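Local coordinates for peptidoglycan recognition protein-LC isoform LCx (Drosophila melanogaster, PDB 2F2L) that binds tracheal cytotoxin, a monomeric fragment of bacterial peptidoglycan, in a complex with its partner isoform LCa, as a pattern-recognition receptor of the fly immune system, at residues 30-36 against 99-105; 38-44 against 71-77. One frame throughout, in Å; residues are numbered along the deposited sequence.

Contact 1: 30-36 against 99-105; sequences ISHTAAE and ISFIGTF. With MLD (glcnac(beta1-4)-murnac(1,6-anhydro)-L-ala-gamma-D-glu-meso-a2pm-D-ala), chain G.
Two adjacent, parallel interior strands of the mixed sheet, 25-32 and 97-101, meet at their C-terminal ends and stay bonded as both run out into loops. Their short segments approach to 4.3 Å with a crossing angle of -37°. Ile30 pairs with Ile99, Ser31 with Ser100 and His32 with Phe101. Ser31 N donates to Ile99 O (2.9 Å), Phe101 N to Ser31 O (2.9 Å) and Thr33 N to Phe101 O (3.1 Å). Ile30, His32, Ile99 and Phe101 share one face, where Ile30 CD1 reaches Ile99 CB at 3.9 Å and helices 112-127 and 151-157 pack. On the other face, the hydroxyls Ser100 OG and Ser31 OG are weakly bonded at 3.1 Å. Binding at the C-terminal ends of parallel strands is a recurrent feature of alpha/beta folds, and this amidase-family domain illustrates it: His32 NE2 donates to MLD OAC (2.7 Å), and Thr33 O accepts from MLD NAD of the anhydro-MurNAc (3.0 Å). The imidazole, chi1 p, is held at its ring edge, where Phe105 N donates to His32 ND1 (3.1 Å), leaving NE2 to carry the proton toward the GlcNAc acetyl group. Past the strands, Gly103 N donates to Thr33 OG1 (3.0 Å; Thr33 chi1 p) and Thr104 OG1 to Ala35 O (2.7 Å). Gly103 sits at phi/psi 133/-169, where a CB would be jammed against the preceding carbonyl O and would strike Phe105 CZ. Ala34 adopts left-handed helical angles (57/31), and its O accepts a hydrogen bond from Arg48 NH2 of the LCa chain, while Ala35 packs on Leu9 of that chain.

Contact 2: 38-44 against 71-77; sequences CESREVC and GGDGRVY. With CIT (citric acid), chain H.
Where the start of helix 41-58 meets the turn leading into strand 76-78, covalent and polar bonds brace each segment internally and van der Waals fit joins them. The Cys38-Cys44 disulfide (SG-SG 2.1 Å) ties the loop before the helix to its first turn. Ser40, chi1 p, is the N-cap, with Val43 N donating to Ser40 OG (3.3 Å). In 71-77, Gly71 to Gly74 form a type I beta turn, closed by Gly74 N to Gly71 O (2.9 Å), and Asp73 OD1 accepts from Arg75 N (2.9 Å) in an Asx turn. Asp73 OD2 gathers Tyr77 OH (2.7 Å) and a salt bridge from Arg75 NH1 (3.0 Å). No hydrogen bond joins the segments directly; a citrate, probably from crystallisation, spans them, its O2 accepting from Arg41 N (3.0 Å) and Arg75 NH1 (3.1 Å). Close fitting does the rest, with Glu39 CA 4.4 Å from Asp73 CA and Cys44 CA 6.0 Å from Gly71 CA. Gly72 CA makes a CA-H...O contact with Cys38 O (3.0 Å), where a CB would clash; Cys44 CB lies 3.3 Å from Tyr77 OH and 3.6 Å from Tyr77 CZ. Arg41 CB lies over a face of the Arg75 guanidinium, 3.7 Å from Arg75 NH1, while the far end of Arg41 leads away to Glu8 O. Strand 3-4 flanks both segments, pairing with Val76 and lending Leu4 to Arg41, Arg75 and Tyr77, whose side chain also touches Ser45 and Val48 of helix 41-58.

Overall arrangement
Contact 2 is nested inside the chain loop that contact 1 closes: strand 25-32 leads on to helix 41-58, and strand 76-78 to strand 97-101. The two centres are 12 Å apart, yet the contacts touch through Ile102, whose CG2 lies 3.7 Å from Cys38 SG and whose CD1 lies 3.8 Å from Gly71 CA and 4.2 Å from Tyr77 CD2. They differ in their relation to the ligand. Contact 1 supplies Ser31, His32, Thr33 and Ala34 to the pocket, whereas the side chain of Tyr77 in contact 2 remains about 12 Å from MLD. One domain thus combines a ligand-binding strand end with a disulfide-braced helix start beside it.

Contact 1: 30-36 against 99-105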
loop_
_atom_site.group_PDB
_atom_site.type_symbol
_atom_site.label_atom_id
_atom_site.label_comp_id
_atom_site.label_asym_id
_atom_site.label_seq_id
_atom_site.Cartn_x
_atom_site.Cartn_y
_atom_site.Cartn_z
ATOM N N ILE B 30 -4.364 16.070 -8.970
ATOM C CA ILE B 30 -5.242 14.989 -8.535
ATOM C C ILE B 30 -4.501 13.643 -8.470
ATOM O O ILE B 30 -3.909 13.187 -9.461
ATOM C CB ILE B 30 -6.467 14.840 -9.485
ATOM C CG1 ILE B 30 -7.292 16.141 -9.517
ATOM C CG2 ILE B 30 -7.303 13.603 -9.136
ATOM C CD1 ILE B 30 -7.681 16.715 -8.184
ATOM N N SER B 31 -4.565 13.008 -7.300
ATOM C CA SER B 31 -3.990 11.677 -7.087
ATOM C C SER B 31 -5.074 10.714 -6.623
ATOM O O SER B 31 -6.228 11.107 -6.430
ATOM C CB SER B 31 -2.879 11.751 -6.027
ATOM O OG SER B 31 -3.374 12.275 -4.789
ATOM N N HIS B 32 -4.704 9.446 -6.451
ATOM C CA HIS B 32 -5.490 8.528 -5.596
ATOM C C HIS B 32 -4.572 7.972 -4.519
ATOM O O HIS B 32 -3.352 8.117 -4.608
ATOM C CB HIS B 32 -6.173 7.404 -6.421
ATOM C CG HIS B 32 -5.238 6.466 -7.123
ATOM N ND1 HIS B 32 -5.697 5.379 -7.845
ATOM C CD2 HIS B 32 -3.887 6.412 -7.192
ATOM C CE1 HIS B 32 -4.668 4.723 -8.349
ATOM N NE2 HIS B 32 -3.558 5.321 -7.958
ATOM N N THR B 33 -5.145 7.325 -3.519
ATOM C CA THR B 33 -4.354 6.750 -2.435
ATOM C C THR B 33 -3.745 5.403 -2.779
ATOM O O THR B 33 -2.825 4.957 -2.083
ATOM C CB THR B 33 -5.180 6.573 -1.115
ATOM O OG1 THR B 33 -6.257 5.659 -1.332
ATOM C CG2 THR B 33 -5.670 7.914 -0.576
ATOM N N ALA B 34 -4.267 4.756 -3.825
ATOM C CA ALA B 34 -3.886 3.387 -4.244
ATOM C C ALA B 34 -4.068 2.320 -3.148
ATOM O O ALA B 34 -3.354 1.294 -3.099
ATOM C CB ALA B 34 -2.481 3.365 -4.802
ATOM N N ALA B 35 -5.061 2.541 -2.296
ATOM C CA ALA B 35 -5.467 1.558 -1.307
ATOM C C ALA B 35 -6.975 1.354 -1.449
ATOM O O ALA B 35 -7.548 1.688 -2.502
ATOM C CB ALA B 35 -5.046 2.001 0.098
ATOM N N GLU B 36 -7.626 0.766 -0.450
ATOM C CA GLU B 36 -9.042 0.436 -0.589
ATOM C C GLU B 36 -9.872 1.730 -0.447
ATOM O O GLU B 36 -9.460 2.652 0.225
ATOM C CB GLU B 36 -9.461 -0.654 0.420
ATOM C CG GLU B 36 -10.874 -1.177 0.176
ATOM C CD GLU B 36 -11.302 -2.334 1.099
ATOM O OE1 GLU B 36 -10.444 -2.942 1.800
ATOM O OE2 GLU B 36 -12.522 -2.623 1.121
ATOM N N ILE B 99 -5.028 17.022 -4.070
ATOM C CA ILE B 99 -6.259 16.376 -3.637
ATOM C C ILE B 99 -6.180 14.889 -4.041
ATOM O O ILE B 99 -5.909 14.559 -5.200
ATOM C CB ILE B 99 -7.483 17.032 -4.310
ATOM C CG1 ILE B 99 -7.549 18.524 -3.954
ATOM C CG2 ILE B 99 -8.753 16.317 -3.929
ATOM C CD1 ILE B 99 -8.467 19.314 -4.831
ATOM N N SER B 100 -6.361 14.001 -3.070
ATOM C CA SER B 100 -6.305 12.567 -3.336
ATOM C C SER B 100 -7.680 11.946 -3.222
ATOM O O SER B 100 -8.372 12.159 -2.220
ATOM C CB SER B 100 -5.356 11.876 -2.360
ATOM O OG SER B 100 -5.040 10.564 -2.826
ATOM N N PHE B 101 -8.081 11.173 -4.230
ATOM C CA PHE B 101 -9.307 10.369 -4.121
ATOM C C PHE B 101 -8.967 9.115 -3.328
ATOM O O PHE B 101 -7.990 8.423 -3.660
ATOM C CB PHE B 101 -9.841 9.973 -5.497
ATOM C CG PHE B 101 -10.612 11.066 -6.190
ATOM C CD1 PHE B 101 -10.022 12.309 -6.445
ATOM C CD2 PHE B 101 -11.914 10.849 -6.620
ATOM C CE1 PHE B 101 -10.733 13.332 -7.089
ATOM C CE2 PHE B 101 -12.629 11.868 -7.278
ATOM C CZ PHE B 101 -12.017 13.113 -7.516
ATOM N N ILE B 102 -9.741 8.844 -2.275
ATOM C CA ILE B 102 -9.498 7.686 -1.433
ATOM C C ILE B 102 -9.948 6.462 -2.220
ATOM O O ILE B 102 -11.139 6.340 -2.595
ATOM C CB ILE B 102 -10.239 7.769 -0.088
ATOM C CG1 ILE B 102 -9.820 9.017 0.699
ATOM C CG2 ILE B 102 -9.950 6.529 0.755
ATOM C CD1 ILE B 102 -10.624 9.221 2.001
ATOM N N GLY B 103 -8.984 5.576 -2.488
ATOM C CA GLY B 103 -9.229 4.376 -3.259
ATOM C C GLY B 103 -8.192 4.146 -4.329
ATOM O O GLY B 103 -7.157 4.804 -4.364
ATOM N N THR B 104 -8.500 3.188 -5.199
ATOM C CA THR B 104 -7.668 2.811 -6.324
ATOM C C THR B 104 -8.528 2.834 -7.582
ATOM O O THR B 104 -9.467 2.023 -7.696
ATOM C CB THR B 104 -7.073 1.382 -6.129
ATOM O OG1 THR B 104 -6.306 1.339 -4.921
ATOM C CG2 THR B 104 -6.174 0.991 -7.300
ATOM N N PHE B 105 -8.191 3.714 -8.542
ATOM C CA PHE B 105 -9.055 3.961 -9.716
ATOM C C PHE B 105 -8.400 3.600 -11.034
ATOM O O PHE B 105 -8.597 4.259 -12.062
ATOM C CB PHE B 105 -9.596 5.399 -9.658
ATOM C CG PHE B 105 -10.275 5.663 -8.387
ATOM C CD1 PHE B 105 -11.537 5.119 -8.150
ATOM C CD2 PHE B 105 -9.606 6.282 -7.349
ATOM C CE1 PHE B 105 -12.153 5.278 -6.933
ATOM C CE2 PHE B 105 -10.219 6.447 -6.134
ATOM C CZ PHE B 105 -11.485 5.949 -5.918
HETATM C CAA MLD G . -1.571 2.434 -8.381
HETATM C CAB MLD G . -0.557 3.556 -8.219
HETATM O OAC MLD G . -0.909 4.727 -8.276
HETATM N N2 MLD G . 0.692 3.153 -8.012
HETATM C C2 MLD G . 1.831 4.052 -7.866
HETATM C C3 MLD G . 2.900 3.582 -8.856
HETATM O O3 MLD G . 2.436 3.609 -10.220
HETATM C C4 MLD G . 4.198 4.361 -8.668
HETATM O O4 MLD G . 5.177 3.737 -9.480
HETATM C C5 MLD G . 4.635 4.278 -7.202
HETATM C C6 MLD G . 5.867 5.119 -6.821
HETATM O O6 MLD G . 6.276 4.740 -5.474
HETATM O O5 MLD G . 3.579 4.815 -6.409
HETATM C C1 MLD G . 2.385 4.001 -6.453
HETATM O O1 MLD G . 1.436 4.558 -5.581
HETATM C CA4 MLD G . 1.789 4.345 -4.193
HETATM C CA5 MLD G . 1.592 2.928 -3.654
HETATM O OA5 MLD G . 0.645 2.837 -2.537
HETATM C CA6 MLD G . 2.889 2.709 -2.955
HETATM O OA6 MLD G . 2.717 3.348 -1.705
HETATM C CA1 MLD G . 1.301 3.672 -1.569
HETATM C CA2 MLD G . 1.115 5.152 -1.939
HETATM N NAD MLD G . -0.063 5.697 -1.231
HETATM C CAE MLD G . -0.001 6.762 -0.451
HETATM C CAF MLD G . -1.319 7.144 0.192
HETATM O OAG MLD G . 1.021 7.421 -0.255
HETATM C CA3 MLD G . 0.900 5.324 -3.441
HETATM O OAH MLD G . 1.232 6.683 -3.894
HETATM C CAI MLD G . 0.085 7.550 -4.071
HETATM C CAJ MLD G . -0.476 7.491 -5.473
HETATM C CAL MLD G . 0.504 9.005 -3.776
HETATM O OAM MLD G . -0.339 9.878 -3.949
HETATM N N MLD G . 1.739 9.249 -3.337
HETATM C CA MLD G . 2.237 10.586 -2.988
HETATM C CB MLD G . 1.905 10.781 -1.505
HETATM C C MLD G . 3.766 10.560 -3.160
HETATM O O MLD G . 4.435 9.678 -2.617
HETATM N NAN MLD G . 4.253 11.521 -3.941
HETATM C CAO MLD G . 5.676 11.714 -4.264
HETATM C CAP MLD G . 5.885 11.916 -5.800
HETATM O OBA MLD G . 6.940 12.465 -6.127
HETATM O OAQ MLD G . 4.996 11.566 -6.615
HETATM C CBB MLD G . 6.152 13.019 -3.634
HETATM C CBC MLD G . 6.223 13.012 -2.117
HETATM C CBD MLD G . 6.800 14.357 -1.643
HETATM O OBE MLD G . 6.701 15.378 -2.325
HETATM N NBF MLD G . 7.401 14.328 -0.472
HETATM C CBG MLD G . 8.004 15.526 0.125
HETATM C CBH MLD G . 9.237 15.955 -0.697
HETATM O OBI MLD G . 10.060 15.128 -1.086
HETATM N NBJ MLD G . 9.305 17.256 -0.974
HETATM C CBK MLD G . 10.414 17.881 -1.729
HETATM C CBL MLD G . 11.012 18.995 -0.863
HETATM C CBM MLD G . 9.983 18.503 -3.075
HETATM O OBO MLD G . 8.787 18.870 -3.209
HETATM O OBN MLD G . 10.886 18.617 -3.942
HETATM C CBP MLD G . 8.361 15.216 1.588
HETATM C CBQ MLD G . 8.631 16.495 2.400
HETATM C CBR MLD G . 8.831 16.175 3.884
HETATM C CBS MLD G . 8.557 17.371 4.799
HETATM C CBT MLD G . 7.045 17.631 4.859
HETATM O OBV MLD G . 6.367 16.822 5.515
HETATM O OBU MLD G . 6.604 18.631 4.258
HETATM N NBW MLD G . 9.251 18.558 4.286
HETATM O O HOH W 1 -2.506 14.863 -5.081
#

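Contact 2: 38-44 against 71-77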
loop_
_atom_site.group_PDB
_atom_site.type_symbol
_atom_site.label_atom_id
_atom_site.label_comp_id
_atom_site.label_asym_id
_atom_site.label_seq_id
_atom_site.Cartn_x
_atom_site.Cartn_y
_atom_site.Cartn_z
ATOM N N CYS B 38 -13.926 3.467 0.330
ATOM C CA CYS B 38 -14.694 3.583 1.542
ATOM C C CYS B 38 -16.030 4.284 1.247
ATOM O O CYS B 38 -16.123 5.059 0.293
ATOM C CB CYS B 38 -13.862 4.348 2.578
ATOM S SG CYS B 38 -13.365 6.030 2.075
ATOM N N GLU B 39 -17.059 3.993 2.039
ATOM C CA GLU B 39 -18.418 4.459 1.729
ATOM C C GLU B 39 -19.136 5.103 2.905
ATOM O O GLU B 39 -20.339 5.346 2.830
ATOM C CB GLU B 39 -19.286 3.289 1.226
ATOM C CG GLU B 39 -18.575 2.271 0.353
ATOM C CD GLU B 39 -18.052 2.863 -0.932
ATOM O OE1 GLU B 39 -18.440 4.014 -1.247
ATOM O OE2 GLU B 39 -17.258 2.179 -1.624
ATOM N N SER B 40 -18.410 5.364 3.988
ATOM C CA SER B 40 -19.008 5.904 5.201
ATOM C C SER B 40 -17.979 6.698 5.988
ATOM O O SER B 40 -16.787 6.491 5.825
ATOM C CB SER B 40 -19.531 4.760 6.072
ATOM O OG SER B 40 -18.466 3.946 6.547
ATOM N N ARG B 41 -18.441 7.579 6.875
ATOM C CA ARG B 41 -17.515 8.398 7.676
ATOM C C ARG B 41 -16.532 7.529 8.501
ATOM O O ARG B 41 -15.326 7.792 8.548
ATOM C CB ARG B 41 -18.303 9.352 8.576
ATOM C CG ARG B 41 -17.408 10.266 9.363
ATOM C CD ARG B 41 -18.147 11.347 10.099
ATOM N NE ARG B 41 -17.215 11.989 11.017
ATOM C CZ ARG B 41 -17.392 13.160 11.630
ATOM N NH1 ARG B 41 -18.489 13.878 11.457
ATOM N NH2 ARG B 41 -16.431 13.616 12.428
ATOM N N GLU B 42 -17.063 6.486 9.130
ATOM C CA GLU B 42 -16.255 5.552 9.909
ATOM C C GLU B 42 -15.141 4.871 9.079
ATOM O O GLU B 42 -13.972 4.815 9.492
ATOM C CB GLU B 42 -17.169 4.486 10.523
ATOM C CG GLU B 42 -16.408 3.396 11.253
ATOM C CD GLU B 42 -17.289 2.508 12.115
ATOM O OE1 GLU B 42 -18.209 1.852 11.565
ATOM O OE2 GLU B 42 -17.034 2.444 13.342
ATOM N N VAL B 43 -15.507 4.322 7.930
ATOM C CA VAL B 43 -14.523 3.602 7.121
ATOM C C VAL B 43 -13.531 4.589 6.506
ATOM O O VAL B 43 -12.335 4.334 6.552
ATOM C CB VAL B 43 -15.155 2.690 6.058
ATOM C CG1 VAL B 43 -14.062 1.980 5.236
ATOM C CG2 VAL B 43 -16.022 1.637 6.718
ATOM N N CYS B 44 -14.008 5.729 5.979
ATOM C CA CYS B 44 -13.108 6.698 5.334
ATOM C C CYS B 44 -12.148 7.332 6.335
ATOM O O CYS B 44 -10.995 7.596 5.999
ATOM C CB CYS B 44 -13.887 7.779 4.574
ATOM S SG CYS B 44 -14.787 7.132 3.125
ATOM N N GLY B 71 -13.470 11.235 0.033
ATOM C CA GLY B 71 -13.922 9.891 0.310
ATOM C C GLY B 71 -15.084 9.447 -0.552
ATOM O O GLY B 71 -15.818 10.273 -1.081
ATOM N N GLY B 72 -15.271 8.129 -0.641
ATOM C CA GLY B 72 -16.407 7.545 -1.366
ATOM C C GLY B 72 -17.730 7.767 -0.671
ATOM O O GLY B 72 -18.789 7.466 -1.224
ATOM N N ASP B 73 -17.676 8.285 0.550
ATOM C CA ASP B 73 -18.869 8.789 1.234
ATOM C C ASP B 73 -19.299 10.194 0.760
ATOM O O ASP B 73 -20.296 10.729 1.237
ATOM C CB ASP B 73 -18.645 8.804 2.755
ATOM C CG ASP B 73 -17.505 9.731 3.182
ATOM O OD1 ASP B 73 -16.774 10.239 2.298
ATOM O OD2 ASP B 73 -17.339 9.949 4.403
ATOM N N GLY B 74 -18.536 10.805 -0.129
ATOM C CA GLY B 74 -18.806 12.173 -0.553
ATOM C C GLY B 74 -18.310 13.257 0.393
ATOM O O GLY B 74 -18.621 14.432 0.201
ATOM N N ARG B 75 -17.575 12.889 1.430
ATOM C CA ARG B 75 -17.032 13.883 2.372
ATOM C C ARG B 75 -15.589 14.198 1.990
ATOM O O ARG B 75 -14.886 13.366 1.419
ATOM C CB ARG B 75 -17.077 13.378 3.816
ATOM C CG ARG B 75 -18.480 13.167 4.357
ATOM C CD ARG B 75 -18.467 12.799 5.848
ATOM N NE ARG B 75 -19.839 12.581 6.342
ATOM C CZ ARG B 75 -20.563 11.477 6.154
ATOM N NH1 ARG B 75 -20.070 10.430 5.512
ATOM N NH2 ARG B 75 -21.796 11.416 6.615
ATOM N N VAL B 76 -15.179 15.416 2.305
ATOM C CA VAL B 76 -13.823 15.863 2.128
ATOM C C VAL B 76 -13.151 15.771 3.489
ATOM O O VAL B 76 -13.715 16.194 4.503
ATOM C CB VAL B 76 -13.763 17.316 1.624
ATOM C CG1 VAL B 76 -12.336 17.778 1.513
ATOM C CG2 VAL B 76 -14.497 17.446 0.266
ATOM N N TYR B 77 -11.952 15.188 3.478
ATOM C CA TYR B 77 -11.135 14.988 4.668
ATOM C C TYR B 77 -9.968 15.941 4.546
ATOM O O TYR B 77 -9.177 15.813 3.629
ATOM C CB TYR B 77 -10.683 13.516 4.732
ATOM C CG TYR B 77 -11.857 12.653 5.021
ATOM C CD1 TYR B 77 -12.150 12.275 6.331
ATOM C CD2 TYR B 77 -12.743 12.296 4.010
ATOM C CE1 TYR B 77 -13.256 11.537 6.623
ATOM C CE2 TYR B 77 -13.853 11.540 4.284
ATOM C CZ TYR B 77 -14.116 11.175 5.606
ATOM O OH TYR B 77 -15.219 10.439 5.921
HETATM C C1 CIT H . -22.212 7.191 7.301
HETATM O O1 CIT H . -21.902 6.736 8.422
HETATM O O2 CIT H . -21.411 7.931 6.708
HETATM C C2 CIT H . -23.539 6.813 6.689
HETATM C C3 CIT H . -23.795 7.491 5.344
HETATM O O7 CIT H . -23.835 8.934 5.526
HETATM C C4 CIT H . -25.122 6.935 4.807
HETATM C C5 CIT H . -25.622 7.571 3.519
HETATM O O3 CIT H . -26.517 7.003 2.839
HETATM O O4 CIT H . -25.182 8.672 3.126
HETATM C C6 CIT H . -22.653 7.150 4.396
HETATM O O5 CIT H . -22.368 5.938 4.226
HETATM O O6 CIT H . -22.012 8.080 3.816
#